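Local coordinates for protein putative cell surface hydrolase (Lactobacillus plantarum, PDB 3LP5) that probably hydrolyses an as yet unidentified substrate at the bacterial cell surface, using an alpha/beta-hydrolase fold, at residues G181-Y185 with A210-H214; Q80-N85 with I111-F115; Y138-S144 with P184-Y190. Numbering follows the deposited sequence.

Contact 1: residues G181-Y185 with A210-H214; sequences GTVPY and ANTAH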
ATOM      1  N   GLY A 181      11.217   1.966  15.455  1.00 45.77           N
ATOM      2  CA  GLY A 181       9.882   2.324  14.955  1.00 41.56           C
ATOM      3  C   GLY A 181       9.080   1.022  14.963  1.00 39.01           C
ATOM      4  O   GLY A 181       9.591  -0.026  14.480  1.00 39.37           O
ATOM      5  N   THR A 182       7.894   1.039  15.585  1.00 33.87           N
ATOM      6  CA  THR A 182       6.926  -0.047  15.390  1.00 29.33           C
ATOM      7  C   THR A 182       5.486   0.477  15.615  1.00 25.72           C
ATOM      8  O   THR A 182       5.269   1.432  16.338  1.00 24.79           O
ATOM      9  CB  THR A 182       7.302  -1.473  16.102  1.00 30.43           C
ATOM     10  OG1 THR A 182       6.454  -1.794  17.217  1.00 33.93           O
ATOM     11  CG2 THR A 182       8.791  -1.661  16.441  1.00 25.53           C
ATOM     12  N   VAL A 183       4.517  -0.117  14.947  1.00 22.37           N
ATOM     13  CA  VAL A 183       3.125   0.250  15.125  1.00 19.20           C
ATOM     14  C   VAL A 183       2.466  -0.944  15.886  1.00 18.59           C
ATOM     15  O   VAL A 183       2.820  -2.104  15.657  1.00 16.43           O
ATOM     16  CB  VAL A 183       2.436   0.491  13.766  1.00 18.90           C
ATOM     17  CG1 VAL A 183       3.107   1.649  13.040  1.00 21.66           C
ATOM     18  CG2 VAL A 183       2.518  -0.728  12.881  1.00 17.33           C
ATOM     19  N   PRO A 184       1.508  -0.649  16.792  1.00 18.02           N
ATOM     20  CA  PRO A 184       0.894  -1.758  17.521  1.00 17.24           C
ATOM     21  C   PRO A 184      -0.114  -2.498  16.688  1.00 16.44           C
ATOM     22  O   PRO A 184      -0.834  -1.899  15.848  1.00 16.60           O
ATOM     23  CB  PRO A 184       0.211  -1.095  18.707  1.00 16.55           C
ATOM     24  CG  PRO A 184       0.279   0.295  18.506  1.00 18.60           C
ATOM     25  CD  PRO A 184       1.155   0.658  17.360  1.00 17.29           C
ATOM     26  N   TYR A 185      -0.167  -3.793  16.931  1.00 15.66           N
ATOM     27  CA  TYR A 185      -1.144  -4.647  16.308  1.00 15.59           C
ATOM     28  C   TYR A 185      -2.568  -4.088  16.470  1.00 13.55           C
ATOM     29  O   TYR A 185      -3.322  -4.093  15.519  1.00 12.82           O
ATOM     30  CB  TYR A 185      -1.046  -6.080  16.847  1.00 17.71           C
ATOM     31  CG  TYR A 185      -2.224  -6.855  16.369  1.00 22.13           C
ATOM     32  CD1 TYR A 185      -2.309  -7.242  15.027  1.00 25.98           C
ATOM     33  CD2 TYR A 185      -3.325  -7.076  17.211  1.00 24.72           C
ATOM     34  CE1 TYR A 185      -3.418  -7.945  14.539  1.00 30.17           C
ATOM     35  CE2 TYR A 185      -4.473  -7.744  16.724  1.00 28.92           C
ATOM     36  CZ  TYR A 185      -4.497  -8.181  15.388  1.00 29.40           C
ATOM     37  OH  TYR A 185      -5.583  -8.829  14.877  1.00 29.30           O
ATOM     38  N   ALA A 210       6.150  -7.899  10.953  1.00 13.59           N
ATOM     39  CA  ALA A 210       5.810  -6.921   9.896  1.00 12.70           C
ATOM     40  C   ALA A 210       5.517  -5.540  10.462  1.00 13.33           C
ATOM     41  O   ALA A 210       5.635  -4.554   9.737  1.00 13.00           O
ATOM     42  CB  ALA A 210       4.651  -7.389   8.969  1.00 13.16           C
ATOM     43  N   ASN A 211       5.212  -5.443  11.761  1.00 12.14           N
ATOM     44  CA  ASN A 211       4.889  -4.134  12.366  1.00 14.36           C
ATOM     45  C   ASN A 211       6.141  -3.310  12.726  1.00 14.86           C
ATOM     46  O   ASN A 211       6.004  -2.152  13.115  1.00 14.04           O
ATOM     47  CB  ASN A 211       4.073  -4.312  13.665  1.00 12.57           C
ATOM     48  CG  ASN A 211       2.646  -4.794  13.404  1.00 16.02           C
ATOM     49  OD1 ASN A 211       2.216  -4.918  12.259  1.00 15.66           O
ATOM     50  ND2 ASN A 211       1.937  -5.134  14.482  1.00 12.16           N
ATOM     51  N   THR A 212       7.336  -3.943  12.691  1.00 15.22           N
ATOM     52  CA  THR A 212       8.557  -3.262  13.106  1.00 16.90           C
ATOM     53  C   THR A 212       9.071  -2.477  11.932  1.00 17.88           C
ATOM     54  O   THR A 212       8.891  -2.891  10.773  1.00 15.51           O
ATOM     55  CB  THR A 212       9.682  -4.267  13.521  1.00 17.51           C
ATOM     56  OG1 THR A 212       9.900  -5.190  12.433  1.00 20.90           O
ATOM     57  CG2 THR A 212       9.259  -5.044  14.722  1.00 17.05           C
ATOM     58  N   ALA A 213       9.716  -1.358  12.236  1.00 19.98           N
ATOM     59  CA  ALA A 213      10.358  -0.501  11.225  1.00 22.51           C
ATOM     60  C   ALA A 213      11.545  -1.203  10.574  1.00 23.26           C
ATOM     61  O   ALA A 213      11.680  -1.221   9.359  1.00 24.03           O
ATOM     62  CB  ALA A 213      10.835   0.801  11.880  1.00 22.74           C
ATOM     63  N   HIS A 214      12.412  -1.762  11.408  1.00 24.84           N
ATOM     64  CA  HIS A 214      13.613  -2.480  10.969  1.00 26.12           C
ATOM     65  C   HIS A 214      13.248  -3.881  10.488  1.00 25.66           C
ATOM     66  O   HIS A 214      12.823  -4.728  11.255  1.00 27.96           O
ATOM     67  CB  HIS A 214      14.606  -2.575  12.132  1.00 26.32           C
ATOM     68  CG  HIS A 214      15.467  -1.358  12.304  1.00 31.73           C
ATOM     69  ND1 HIS A 214      15.171  -0.133  11.732  1.00 36.85           N
ATOM     70  CD2 HIS A 214      16.607  -1.170  13.019  1.00 36.72           C
ATOM     71  CE1 HIS A 214      16.102   0.746  12.079  1.00 39.79           C
ATOM     72  NE2 HIS A 214      16.985   0.145  12.860  1.00 38.00           N
TER

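Contact 2: residues Q80-N85 with I111-F115; sequences QAVWLN and IWTLF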
ATOM      1  N   GLN A  80      -0.092  14.255   2.161  1.00  8.46           N
ATOM      2  CA  GLN A  80       0.418  13.186   1.283  1.00  9.49           C
ATOM      3  C   GLN A  80      -0.672  12.595   0.410  1.00  9.86           C
ATOM      4  O   GLN A  80      -0.413  12.178  -0.719  1.00 10.64           O
ATOM      5  CB  GLN A  80       1.176  12.102   2.087  1.00  9.50           C
ATOM      6  CG  GLN A  80       2.460  12.706   2.774  1.00  9.35           C
ATOM      7  CD  GLN A  80       2.759  12.055   4.174  1.00 11.68           C
ATOM      8  OE1 GLN A  80       2.009  11.210   4.647  1.00 10.17           O
ATOM      9  NE2 GLN A  80       3.877  12.431   4.796  1.00 12.42           N
ATOM     10  N   ALA A  81      -1.899  12.589   0.912  1.00 10.84           N
ATOM     11  CA  ALA A  81      -3.031  12.121   0.088  1.00 11.44           C
ATOM     12  C   ALA A  81      -3.334  13.064  -1.055  1.00 11.48           C
ATOM     13  O   ALA A  81      -3.611  12.606  -2.125  1.00 10.00           O
ATOM     14  CB  ALA A  81      -4.262  11.865   0.940  1.00  9.09           C
ATOM     15  N   VAL A  82      -3.173  14.377  -0.837  1.00 11.72           N
ATOM     16  CA  VAL A  82      -3.256  15.358  -1.906  1.00 11.47           C
ATOM     17  C   VAL A  82      -2.108  15.240  -2.850  1.00 11.31           C
ATOM     18  O   VAL A  82      -2.310  15.287  -4.047  1.00 12.59           O
ATOM     19  CB  VAL A  82      -3.286  16.749  -1.346  1.00 12.72           C
ATOM     20  CG1 VAL A  82      -3.270  17.796  -2.477  1.00 12.74           C
ATOM     21  CG2 VAL A  82      -4.536  16.920  -0.404  1.00 12.98           C
ATOM     22  N   TRP A  83      -0.874  15.137  -2.344  1.00 10.39           N
ATOM     23  CA  TRP A  83       0.257  14.891  -3.226  1.00  8.38           C
ATOM     24  C   TRP A  83       0.122  13.599  -4.061  1.00  9.45           C
ATOM     25  O   TRP A  83       0.516  13.545  -5.258  1.00  9.57           O
ATOM     26  CB  TRP A  83       1.574  14.871  -2.397  1.00  6.97           C
ATOM     27  CG  TRP A  83       1.924  16.256  -1.813  1.00  9.52           C
ATOM     28  CD1 TRP A  83       1.737  17.457  -2.402  1.00  9.83           C
ATOM     29  CD2 TRP A  83       2.584  16.512  -0.553  1.00 12.59           C
ATOM     30  NE1 TRP A  83       2.173  18.490  -1.546  1.00 11.54           N
ATOM     31  CE2 TRP A  83       2.710  17.922  -0.415  1.00 13.24           C
ATOM     32  CE3 TRP A  83       3.103  15.678   0.472  1.00  8.71           C
ATOM     33  CZ2 TRP A  83       3.285  18.515   0.737  1.00 12.31           C
ATOM     34  CZ3 TRP A  83       3.643  16.274   1.630  1.00  8.00           C
ATOM     35  CH2 TRP A  83       3.770  17.666   1.737  1.00  7.15           C
ATOM     36  N   LEU A  84      -0.408  12.539  -3.448  1.00 10.08           N
ATOM     37  CA  LEU A  84      -0.639  11.274  -4.192  1.00 11.00           C
ATOM     38  C   LEU A  84      -1.588  11.496  -5.360  1.00 10.83           C
ATOM     39  O   LEU A  84      -1.385  11.008  -6.492  1.00 11.97           O
ATOM     40  CB  LEU A  84      -1.246  10.196  -3.267  1.00 10.53           C
ATOM     41  CG  LEU A  84      -1.550   8.815  -3.953  1.00 10.92           C
ATOM     42  CD1 LEU A  84      -0.377   8.274  -4.819  1.00 10.55           C
ATOM     43  CD2 LEU A  84      -1.881   7.762  -2.904  1.00  9.99           C
ATOM     44  N   ASN A  85      -2.661  12.226  -5.093  1.00 11.05           N
ATOM     45  CA  ASN A  85      -3.618  12.587  -6.131  1.00 11.63           C
ATOM     46  C   ASN A  85      -2.933  13.475  -7.186  1.00 11.99           C
ATOM     47  O   ASN A  85      -3.146  13.282  -8.408  1.00 12.62           O
ATOM     48  CB  ASN A  85      -4.755  13.346  -5.459  1.00 10.31           C
ATOM     49  CG  ASN A  85      -5.956  13.542  -6.365  1.00 12.56           C
ATOM     50  OD1 ASN A  85      -6.140  12.845  -7.375  1.00  9.62           O
ATOM     51  ND2 ASN A  85      -6.760  14.520  -6.024  1.00 14.53           N
ATOM     52  N   ILE A 111      -2.252   6.640   3.449  1.00 10.00           N
ATOM     53  CA  ILE A 111      -2.254   7.571   2.286  1.00 11.47           C
ATOM     54  C   ILE A 111      -3.113   7.036   1.130  1.00  9.35           C
ATOM     55  O   ILE A 111      -4.040   7.740   0.645  1.00 10.04           O
ATOM     56  CB  ILE A 111      -0.854   7.910   1.849  1.00  9.70           C
ATOM     57  CG1 ILE A 111      -0.106   8.538   3.016  1.00 10.47           C
ATOM     58  CG2 ILE A 111      -0.897   8.866   0.570  1.00 10.80           C
ATOM     59  CD1 ILE A 111       1.486   8.504   2.901  1.00  9.84           C
ATOM     60  N   TRP A 112      -2.876   5.778   0.733  1.00  9.79           N
ATOM     61  CA  TRP A 112      -3.711   5.135  -0.302  1.00 10.18           C
ATOM     62  C   TRP A 112      -5.162   5.142   0.123  1.00 10.12           C
ATOM     63  O   TRP A 112      -6.030   5.465  -0.684  1.00 10.38           O
ATOM     64  CB  TRP A 112      -3.344   3.639  -0.605  1.00 10.17           C
ATOM     65  CG  TRP A 112      -2.428   3.465  -1.688  1.00 10.41           C
ATOM     66  CD1 TRP A 112      -1.133   2.939  -1.611  1.00 11.42           C
ATOM     67  CD2 TRP A 112      -2.607   3.888  -3.054  1.00 13.30           C
ATOM     68  NE1 TRP A 112      -0.552   2.956  -2.863  1.00 12.77           N
ATOM     69  CE2 TRP A 112      -1.409   3.574  -3.748  1.00 12.11           C
ATOM     70  CE3 TRP A 112      -3.684   4.460  -3.770  1.00 12.10           C
ATOM     71  CZ2 TRP A 112      -1.247   3.822  -5.132  1.00 11.51           C
ATOM     72  CZ3 TRP A 112      -3.514   4.728  -5.156  1.00 11.30           C
ATOM     73  CH2 TRP A 112      -2.302   4.406  -5.810  1.00 11.20           C
ATOM     74  N   THR A 113      -5.438   4.818   1.395  1.00  9.48           N
ATOM     75  CA  THR A 113      -6.859   4.684   1.742  1.00 10.81           C
ATOM     76  C   THR A 113      -7.615   5.995   1.599  1.00 10.27           C
ATOM     77  O   THR A 113      -8.774   6.034   1.191  1.00 12.18           O
ATOM     78  CB  THR A 113      -7.057   4.154   3.222  1.00 10.58           C
ATOM     79  OG1 THR A 113      -6.425   2.870   3.343  1.00 11.19           O
ATOM     80  CG2 THR A 113      -8.512   3.971   3.531  1.00  9.39           C
ATOM     81  N   LEU A 114      -7.001   7.060   2.093  1.00 12.07           N
ATOM     82  CA  LEU A 114      -7.624   8.346   2.108  1.00 12.42           C
ATOM     83  C   LEU A 114      -7.799   8.795   0.618  1.00 11.96           C
ATOM     84  O   LEU A 114      -8.853   9.289   0.226  1.00 11.69           O
ATOM     85  CB  LEU A 114      -6.767   9.317   2.962  1.00 12.94           C
ATOM     86  CG  LEU A 114      -7.403  10.680   3.222  1.00 18.80           C
ATOM     87  CD1 LEU A 114      -8.734  10.545   3.950  1.00 18.04           C
ATOM     88  CD2 LEU A 114      -6.431  11.602   4.014  1.00 19.79           C
ATOM     89  N   PHE A 115      -6.767   8.617  -0.195  1.00 11.31           N
ATOM     90  CA  PHE A 115      -6.863   8.924  -1.631  1.00 10.98           C
ATOM     91  C   PHE A 115      -8.051   8.158  -2.256  1.00 12.35           C
ATOM     92  O   PHE A 115      -8.831   8.762  -3.007  1.00 10.74           O
ATOM     93  CB  PHE A 115      -5.567   8.548  -2.336  1.00 11.07           C
ATOM     94  CG  PHE A 115      -5.684   8.506  -3.836  1.00  9.41           C
ATOM     95  CD1 PHE A 115      -5.571   9.670  -4.582  1.00  8.68           C
ATOM     96  CD2 PHE A 115      -5.959   7.315  -4.485  1.00  7.64           C
ATOM     97  CE1 PHE A 115      -5.719   9.649  -5.978  1.00  9.27           C
ATOM     98  CE2 PHE A 115      -6.156   7.294  -5.883  1.00  9.89           C
ATOM     99  CZ  PHE A 115      -6.021   8.454  -6.603  1.00  9.45           C
TER

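Contact 3: residues Y138-S144 with P184-Y190; sequences YNMESTS and PYNSVNY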
ATOM      1  N   TYR A 138      -3.822   2.190  11.157  1.00 10.70           N
ATOM      2  CA  TYR A 138      -5.141   2.833  10.988  1.00 10.89           C
ATOM      3  C   TYR A 138      -5.623   3.650  12.182  1.00 12.34           C
ATOM      4  O   TYR A 138      -6.448   4.524  11.992  1.00 13.60           O
ATOM      5  CB  TYR A 138      -6.184   1.788  10.585  1.00 11.81           C
ATOM      6  CG  TYR A 138      -5.904   1.230   9.178  1.00 11.46           C
ATOM      7  CD1 TYR A 138      -6.280   1.953   8.051  1.00 14.11           C
ATOM      8  CD2 TYR A 138      -5.250   0.008   9.003  1.00 13.80           C
ATOM      9  CE1 TYR A 138      -6.008   1.474   6.757  1.00 15.09           C
ATOM     10  CE2 TYR A 138      -5.018  -0.532   7.680  1.00 12.86           C
ATOM     11  CZ  TYR A 138      -5.347   0.252   6.590  1.00 17.25           C
ATOM     12  OH  TYR A 138      -5.097  -0.240   5.301  1.00 20.75           O
ATOM     13  N   ASN A 139      -5.131   3.327  13.393  1.00 10.83           N
ATOM     14  CA  ASN A 139      -5.386   4.086  14.560  1.00 11.21           C
ATOM     15  C   ASN A 139      -4.104   4.728  15.114  1.00 11.83           C
ATOM     16  O   ASN A 139      -3.975   4.921  16.315  1.00 10.54           O
ATOM     17  CB  ASN A 139      -6.067   3.237  15.653  1.00 10.01           C
ATOM     18  CG  ASN A 139      -6.841   4.095  16.618  1.00  9.91           C
ATOM     19  OD1 ASN A 139      -7.415   5.120  16.219  1.00  8.42           O
ATOM     20  ND2 ASN A 139      -6.911   3.680  17.873  1.00 10.00           N
ATOM     21  N   MET A 140      -3.176   5.043  14.226  1.00 13.11           N
ATOM     22  CA  MET A 140      -1.953   5.783  14.590  1.00 14.79           C
ATOM     23  C   MET A 140      -1.164   5.000  15.639  1.00 15.25           C
ATOM     24  O   MET A 140      -0.989   3.774  15.478  1.00 14.25           O
ATOM     25  CB  MET A 140      -2.283   7.234  15.007  1.00 15.42           C
ATOM     26  CG  MET A 140      -2.719   8.137  13.846  1.00 18.74           C
ATOM     27  SD  MET A 140      -1.560   8.720  12.467  1.00 18.04           S
ATOM     28  CE  MET A 140      -1.393   7.326  11.468  1.00 18.75           C
ATOM     29  N   GLU A 141      -0.705   5.669  16.694  1.00 15.47           N
ATOM     30  CA  GLU A 141       0.220   5.053  17.641  1.00 17.54           C
ATOM     31  C   GLU A 141      -0.565   4.474  18.860  1.00 16.18           C
ATOM     32  O   GLU A 141       0.030   3.866  19.746  1.00 15.43           O
ATOM     33  CB  GLU A 141       1.243   6.094  18.134  1.00 19.43           C
ATOM     34  CG  GLU A 141       0.613   6.981  19.251  1.00 26.88           C
ATOM     35  CD  GLU A 141       1.534   8.095  19.811  1.00 41.20           C
ATOM     36  OE1 GLU A 141       1.574   8.262  21.082  1.00 43.70           O
ATOM     37  OE2 GLU A 141       2.205   8.806  18.985  1.00 46.59           O
ATOM     38  N   SER A 142      -1.893   4.676  18.917  1.00 13.67           N
ATOM     39  CA  SER A 142      -2.697   4.095  19.985  1.00 12.92           C
ATOM     40  C   SER A 142      -2.586   2.567  20.140  1.00 12.11           C
ATOM     41  O   SER A 142      -2.635   1.827  19.153  1.00 11.51           O
ATOM     42  CB  SER A 142      -4.183   4.485  19.834  1.00 12.98           C
ATOM     43  OG  SER A 142      -4.978   3.816  20.843  1.00 13.93           O
ATOM     44  N   THR A 143      -2.522   2.106  21.390  1.00 12.23           N
ATOM     45  CA  THR A 143      -2.627   0.677  21.702  1.00 12.87           C
ATOM     46  C   THR A 143      -4.051   0.313  22.130  1.00 13.49           C
ATOM     47  O   THR A 143      -4.304  -0.805  22.573  1.00 14.08           O
ATOM     48  CB  THR A 143      -1.634   0.241  22.784  1.00 12.48           C
ATOM     49  OG1 THR A 143      -1.845   1.044  23.945  1.00 14.18           O
ATOM     50  CG2 THR A 143      -0.179   0.466  22.321  1.00 13.62           C
ATOM     51  N   SER A 144      -4.996   1.233  21.961  1.00 13.80           N
ATOM     52  CA  SER A 144      -6.365   1.047  22.472  1.00 13.91           C
ATOM     53  C   SER A 144      -7.175   0.080  21.587  1.00 13.56           C
ATOM     54  O   SER A 144      -6.864  -0.069  20.414  1.00 13.43           O
ATOM     55  CB  SER A 144      -7.071   2.405  22.496  1.00 14.32           C
ATOM     56  OG  SER A 144      -8.356   2.278  23.056  1.00 15.90           O
ATOM     57  N   PRO A 184       1.508  -0.649  16.792  1.00 18.02           N
ATOM     58  CA  PRO A 184       0.894  -1.758  17.521  1.00 17.24           C
ATOM     59  C   PRO A 184      -0.114  -2.498  16.688  1.00 16.44           C
ATOM     60  O   PRO A 184      -0.834  -1.899  15.848  1.00 16.60           O
ATOM     61  CB  PRO A 184       0.211  -1.095  18.707  1.00 16.55           C
ATOM     62  CG  PRO A 184       0.279   0.295  18.506  1.00 18.60           C
ATOM     63  CD  PRO A 184       1.155   0.658  17.360  1.00 17.29           C
ATOM     64  N   TYR A 185      -0.167  -3.793  16.931  1.00 15.66           N
ATOM     65  CA  TYR A 185      -1.144  -4.647  16.308  1.00 15.59           C
ATOM     66  C   TYR A 185      -2.568  -4.088  16.470  1.00 13.55           C
ATOM     67  O   TYR A 185      -3.322  -4.093  15.519  1.00 12.82           O
ATOM     68  CB  TYR A 185      -1.046  -6.080  16.847  1.00 17.71           C
ATOM     69  CG  TYR A 185      -2.224  -6.855  16.369  1.00 22.13           C
ATOM     70  CD1 TYR A 185      -2.309  -7.242  15.027  1.00 25.98           C
ATOM     71  CD2 TYR A 185      -3.325  -7.076  17.211  1.00 24.72           C
ATOM     72  CE1 TYR A 185      -3.418  -7.945  14.539  1.00 30.17           C
ATOM     73  CE2 TYR A 185      -4.473  -7.744  16.724  1.00 28.92           C
ATOM     74  CZ  TYR A 185      -4.497  -8.181  15.388  1.00 29.40           C
ATOM     75  OH  TYR A 185      -5.583  -8.829  14.877  1.00 29.30           O
ATOM     76  N   ASN A 186      -2.917  -3.562  17.652  1.00 12.80           N
ATOM     77  CA  ASN A 186      -4.276  -3.002  17.894  1.00 12.47           C
ATOM     78  C   ASN A 186      -4.628  -1.861  16.963  1.00 12.02           C
ATOM     79  O   ASN A 186      -5.781  -1.728  16.559  1.00 12.90           O
ATOM     80  CB  ASN A 186      -4.482  -2.565  19.357  1.00 12.20           C
ATOM     81  CG  ASN A 186      -4.569  -3.758  20.318  1.00 14.48           C
ATOM     82  OD1 ASN A 186      -4.720  -4.890  19.895  1.00 14.67           O
ATOM     83  ND2 ASN A 186      -4.475  -3.503  21.595  1.00 16.15           N
ATOM     84  N   SER A 187      -3.645  -1.061  16.572  1.00  9.76           N
ATOM     85  CA  SER A 187      -3.867   0.021  15.596  1.00 10.28           C
ATOM     86  C   SER A 187      -4.030  -0.515  14.135  1.00  9.88           C
ATOM     87  O   SER A 187      -4.957  -0.169  13.455  1.00 11.61           O
ATOM     88  CB  SER A 187      -2.694   1.028  15.699  1.00  8.63           C
ATOM     89  OG  SER A 187      -2.742   1.986  14.644  1.00 11.67           O
ATOM     90  N   VAL A 188      -3.142  -1.391  13.676  1.00 11.00           N
ATOM     91  CA  VAL A 188      -3.268  -2.007  12.329  1.00 11.54           C
ATOM     92  C   VAL A 188      -4.624  -2.686  12.196  1.00 12.09           C
ATOM     93  O   VAL A 188      -5.231  -2.627  11.151  1.00 12.99           O
ATOM     94  CB  VAL A 188      -2.156  -3.023  12.094  1.00 11.36           C
ATOM     95  CG1 VAL A 188      -2.244  -3.648  10.658  1.00 12.30           C
ATOM     96  CG2 VAL A 188      -0.821  -2.322  12.252  1.00 12.33           C
ATOM     97  N   ASN A 189      -5.095  -3.299  13.281  1.00 11.17           N
ATOM     98  CA  ASN A 189      -6.343  -4.035  13.267  1.00 12.61           C
ATOM     99  C   ASN A 189      -7.597  -3.152  13.038  1.00 11.06           C
ATOM    100  O   ASN A 189      -8.617  -3.669  12.640  1.00 12.07           O
ATOM    101  CB  ASN A 189      -6.492  -4.807  14.580  1.00 12.38           C
ATOM    102  CG  ASN A 189      -7.553  -5.890  14.490  1.00 19.37           C
ATOM    103  OD1 ASN A 189      -7.589  -6.681  13.535  1.00 23.32           O
ATOM    104  ND2 ASN A 189      -8.443  -5.915  15.460  1.00 21.13           N
ATOM    105  N   TYR A 190      -7.503  -1.840  13.251  1.00 10.10           N
ATOM    106  CA  TYR A 190      -8.646  -0.943  12.968  1.00 10.74           C
ATOM    107  C   TYR A 190      -8.977  -0.880  11.453  1.00  9.61           C
ATOM    108  O   TYR A 190     -10.052  -0.446  11.036  1.00 11.21           O
ATOM    109  CB  TYR A 190      -8.379   0.471  13.516  1.00  8.67           C
ATOM    110  CG  TYR A 190      -8.698   0.669  14.980  1.00  9.12           C
ATOM    111  CD1 TYR A 190      -8.077  -0.097  15.953  1.00  9.47           C
ATOM    112  CD2 TYR A 190      -9.533   1.744  15.401  1.00 12.99           C
ATOM    113  CE1 TYR A 190      -8.364   0.132  17.334  1.00 10.47           C
ATOM    114  CE2 TYR A 190      -9.796   1.984  16.741  1.00 13.13           C
ATOM    115  CZ  TYR A 190      -9.211   1.177  17.703  1.00 11.88           C
ATOM    116  OH  TYR A 190      -9.446   1.454  19.047  1.00 10.25           O
TER

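Contact 1: residues G181-Y185 with A210-H214
Two irregular loops meet in a single antiparallel bridge, with Thr182 and Thr212 as its non-hydrogen-bonded pair, their CA atoms 4.3 Å apart. A backbone hydrogen bond flanks the pair on each side: Ala213 N gives to Gly181 O at 2.6 Å, a short bond, and Val183 N gives to Asn211 O at 3.1 Å. Asn211 O also receives a CA-H...O contact from Thr182 CA at 3.2 Å. The threonines touch through their methyls, Thr182 CG2 to Thr212 CG2 at 3.8 Å. Gly181, which follows a cis peptide bond, suits the tight crossing, since an ideal CB there would lie 2.9 Å from Ala213 CB. The CA-CB bond of Asn211 points toward 181-185, and its CB packs against Val183 CG2 (4.0 Å). Asn211 OD1 accepts from Gly173 N and its backbone N gives to Glu175 OE1, both earlier in the loop that carries 181-185. Thr212 OG1 bonds Gly209 O, and Thr212 O takes Arg19 NH2. In alpha/beta hydrolases these two loops usually carry the catalytic acid and histidine, so the bridge probably lies near the active site. It joins the loop between strand 167-172 and helix 185-188 to the one between strand 201-206 and helix 217-231.

Contact 2: residues Q80-N85 with I111-F115
Helix segments 80-85 and 111-115 cross at -70°, with their axes 8.7 Å apart at closest approach. The backbones come nearest at Ala81 and Ile111, whose CA atoms are 5.1 Å apart, a closeness that the small alanine allows. No hydrogen bond links the segments; the helices meet by packing. Ala81 CB rests on Leu114 CD2 at 3.8 Å. Leu84 meets three residues of 111-115: its CD2 lies 3.8 Å from both Ile111 CG2 and Phe115 CB, and sits over a face of the Trp112 six-membered ring in a CH-pi contact, 4.0 Å from the centroid. Helix 107-118 follows strand 99-105 through a GxSxG turn that resembles the nucleophile elbow of alpha/beta hydrolases, and Trp112 touches residues of that turn. Leu84 and Trp112 both also press on Val10 of strand 7-10, so the crossing is laid over the central sheet. Polar ends border the apolar patch. Gln80 OE1 approaches Ile111 CD1 at 3.3 Å, while its NE2 is tied to Asn69 O and Arg71 O. Asn85 OD1 lies at the edge of the Phe115 ring, 3.5 Å from CE1, and Asn85 ND2 bonds Glu122 OE1. Beyond the two segments the Phe115 ring meets that of Phe88, their planes about 60° apart.

Contact 3: residues Y138-S144 with P184-Y190
Met140 occupies the second position of a type II' beta turn, Asn139 to Ser142, at a phi of 60° where glycine is the usual choice, and a serine of the short helix 185-188 bonds to its backbone. Ser187 OG gives its proton to Met140 O at 2.6 Å and accepts a weak hydrogen bond from Asn139 N at 3.0 Å, so one hydroxyl serves two backbone groups of the turn. Further along, Ser142 OG accepts from Ser144 N (2.8 Å), forming an ST turn, and Thr143 O receives an almost straight bond from Asn186 ND2 at 2.9 Å. Pro184, N-cap of the short helix, places its CG 3.4 Å from Ser142 O and 3.8 Å from Thr143 CG2. Asn139 CB stands over a face of the Tyr190 ring, 3.8 Å from its centroid, while its amide is bound to Thr149 OG1 and Ala147 O. Tyr138 CB packs on Tyr190 CB at 3.9 Å, and Tyr138 OH bonds Thr133 OG1. The contact thus fastens helix 185-188 to the loop leaving strand 127-134; Tyr138 leans on helix 107-118 at Leu110 and Thr113, and Tyr190 meets Phe152 of helix 150-157 edge-to-face.

How the contacts relate
From the N terminus, contact 2 comes first: it closes the loop from helix 74-92 through strand 99-105 to helix 107-118, and is complete before the others open. Contact 3 then runs from the loop after strand 127-134, past strand 167-172, to helix 185-188. Contact 1 begins where contact 3 ends, sharing Pro184 and Tyr185, and reaches on to the loop after strand 201-206. These two touch through Val183 CG2 and Val188 CG2 (3.8 Å), linking in series the loops that follow three neighbouring strands. Contact 2, its centre about 20 Å from that of contact 3, meets it where Thr113 OG1 packs on Tyr138 CE1 (3.7 Å).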